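Fimbrial subunit type 1 (Actinomyces oris, PDB 3UXF) forms the shaft of type 1 fimbriae as their major subunit, displayed on the bacterial surface and linked to the peptidoglycan of the cell wall. Local coordinates at residues G319-P322 / N327-W330. Numbering follows the deposited sequence.
Sequences GLIP and NFTW. With CA (calcium ion), chain E.
With CG1 anti to its carbonyl carbon (chi1 -67°) and the outer chain extended, Ile-321 parts its two branches between Phe-328 and Trp-330: CG2 goes to the phenylalanine and CD1 to the tryptophan. Phe-328 likewise holds CG anti to its carbonyl carbon (chi1 -58°), and the two side chains pass in opposite directions, Ile-321 CG2 lying 3.9 Å from Phe-328 CG at the root of the ring and meeting it obliquely. Farther along the same ring, Pro-322 adds its CD, 4.0 Å from Phe-328 CZ, with the proline crossing at about a right angle. Ile-321 CD1 meets the base of the other aromatic, 3.7 Å from Trp-330 CB, while the indole continues on to hydrogen-bond Thr-272 through NE1 and to meet the ring of Trp-270. No hydrogen bond joins the two segments, so apolar side-chain packing makes the direct contact. Polar grip comes from a third party: Arg-222 donates to the carbonyl oxygens of both Phe-328 and Trp-330, and Glu-224, two residues on, pairs through its backbone with Ile-321. Asn-327 ND2 sits over the centre of the phenylalanine ring, 3.6 Å above its plane. The same asparagine offers its backbone O to a calcium ion at 2.4 Å, and a water bound to that ion at 2.6 Å also hydrogen-bonds Thr-329 OG1. Asp-147, from the N-terminal domain, is a further ligand of the calcium, which therefore ties that domain to this loop. Phe-328 itself centres an inverse gamma turn in the loop that follows strand 312-321, and the packing sets this loop against the end of the strand, beside an interdomain calcium site in this modular beta-sandwich pilin.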
ATOM      1  N   GLY A 319       4.335   4.371   5.115  1.00 11.91           N
ATOM      2  CA  GLY A 319       5.715   4.078   4.746  1.00 11.67           C
ATOM      3  C   GLY A 319       6.361   3.266   5.834  1.00 13.51           C
ATOM      4  O   GLY A 319       6.039   3.391   7.009  1.00 12.45           O
ATOM      5  N   LEU A 320       7.338   2.461   5.442  1.00 10.05           N
ATOM      6  CA  LEU A 320       8.061   1.636   6.394  1.00 11.88           C
ATOM      7  C   LEU A 320       9.512   2.070   6.572  1.00 12.70           C
ATOM      8  O   LEU A 320      10.231   2.280   5.601  1.00 15.76           O
ATOM      9  CB  LEU A 320       8.022   0.172   5.956  1.00 12.11           C
ATOM     10  CG  LEU A 320       8.957  -0.778   6.705  1.00 14.51           C
ATOM     11  CD1 LEU A 320       8.487  -0.974   8.134  1.00 14.27           C
ATOM     12  CD2 LEU A 320       9.054  -2.108   5.982  1.00 14.27           C
ATOM     13  N   ILE A 321       9.931   2.191   7.825  1.00 11.68           N
ATOM     14  CA  ILE A 321      11.326   2.428   8.166  1.00 14.09           C
ATOM     15  C   ILE A 321      11.760   1.141   8.852  1.00 13.70           C
ATOM     16  O   ILE A 321      11.450   0.917  10.016  1.00 14.50           O
ATOM     17  CB  ILE A 321      11.498   3.630   9.100  1.00 13.28           C
ATOM     18  CG1 ILE A 321      11.114   4.920   8.375  1.00 15.11           C
ATOM     19  CG2 ILE A 321      12.931   3.715   9.595  1.00 15.60           C
ATOM     20  CD1 ILE A 321      10.992   6.116   9.282  1.00 15.34           C
ATOM     21  N   PRO A 322      12.447   0.285   8.102  1.00 12.90           N
ATOM     22  CA  PRO A 322      12.769  -1.073   8.551  1.00 15.93           C
ATOM     23  C   PRO A 322      14.087  -1.250   9.299  1.00 14.79           C
ATOM     24  O   PRO A 322      14.327  -2.337   9.813  1.00 16.89           O
ATOM     25  CB  PRO A 322      12.829  -1.845   7.236  1.00 16.45           C
ATOM     26  CG  PRO A 322      13.359  -0.850   6.264  1.00 16.54           C
ATOM     27  CD  PRO A 322      12.902   0.521   6.723  1.00 15.66           C
ATOM     28  N   ASN A 327      19.974   7.417   6.890  1.00 20.12           N
ATOM     29  CA  ASN A 327      19.247   8.124   5.841  1.00 19.37           C
ATOM     30  C   ASN A 327      17.753   8.306   6.163  1.00 17.66           C
ATOM     31  O   ASN A 327      17.095   9.156   5.583  1.00 20.43           O
ATOM     32  CB  ASN A 327      19.393   7.458   4.486  1.00 22.61           C
ATOM     33  CG  ASN A 327      18.884   6.066   4.496  1.00 21.15           C
ATOM     34  OD1 ASN A 327      19.451   5.208   5.156  1.00 23.04           O
ATOM     35  ND2 ASN A 327      17.814   5.816   3.763  1.00 20.03           N
ATOM     36  N   PHE A 328      17.224   7.525   7.100  1.00 18.49           N
ATOM     37  CA  PHE A 328      15.834   7.721   7.517  1.00 16.25           C
ATOM     38  C   PHE A 328      15.779   8.758   8.629  1.00 17.24           C
ATOM     39  O   PHE A 328      15.818   8.437   9.821  1.00 17.94           O
ATOM     40  CB  PHE A 328      15.211   6.398   7.986  1.00 14.36           C
ATOM     41  CG  PHE A 328      15.238   5.303   6.942  1.00 14.18           C
ATOM     42  CD1 PHE A 328      14.521   5.415   5.750  1.00 14.49           C
ATOM     43  CD2 PHE A 328      15.995   4.152   7.149  1.00 15.87           C
ATOM     44  CE1 PHE A 328      14.558   4.404   4.784  1.00 14.54           C
ATOM     45  CE2 PHE A 328      16.019   3.131   6.194  1.00 16.86           C
ATOM     46  CZ  PHE A 328      15.304   3.262   5.019  1.00 17.08           C
ATOM     47  N   THR A 329      15.686  10.028   8.239  1.00 18.27           N
ATOM     48  CA  THR A 329      15.768  11.093   9.236  1.00 17.65           C
ATOM     49  C   THR A 329      14.434  11.438   9.889  1.00 17.43           C
ATOM     50  O   THR A 329      14.392  12.243  10.803  1.00 18.43           O
ATOM     51  CB  THR A 329      16.371  12.360   8.644  1.00 19.32           C
ATOM     52  OG1 THR A 329      15.621  12.736   7.491  1.00 24.02           O
ATOM     53  CG2 THR A 329      17.839  12.098   8.231  1.00 24.28           C
ATOM     54  N   TRP A 330      13.345  10.811   9.443  1.00 16.79           N
ATOM     55  CA  TRP A 330      12.069  10.954  10.125  1.00 15.33           C
ATOM     56  C   TRP A 330      12.151  11.003  11.636  1.00 15.82           C
ATOM     57  O   TRP A 330      12.758  10.149  12.276  1.00 17.29           O
ATOM     58  CB  TRP A 330      11.157   9.791   9.735  1.00 15.58           C
ATOM     59  CG  TRP A 330       9.800   9.820  10.392  1.00 13.11           C
ATOM     60  CD1 TRP A 330       9.318   8.942  11.317  1.00 13.77           C
ATOM     61  CD2 TRP A 330       8.755  10.772  10.150  1.00 14.45           C
ATOM     62  NE1 TRP A 330       8.023   9.282  11.663  1.00 13.42           N
ATOM     63  CE2 TRP A 330       7.664  10.406  10.956  1.00 12.98           C
ATOM     64  CE3 TRP A 330       8.649  11.898   9.334  1.00 13.47           C
ATOM     65  CZ2 TRP A 330       6.472  11.115  10.967  1.00 12.21           C
ATOM     66  CZ3 TRP A 330       7.446  12.596   9.334  1.00 13.57           C
ATOM     67  CH2 TRP A 330       6.383  12.199  10.146  1.00 12.68           C
TER
HETATM   68 CA    CA E 492      16.751  10.371   3.529  1.00 36.60          CA
HETATM   69  O   HOH W   1      14.833  11.310   5.008  1.00 27.82           O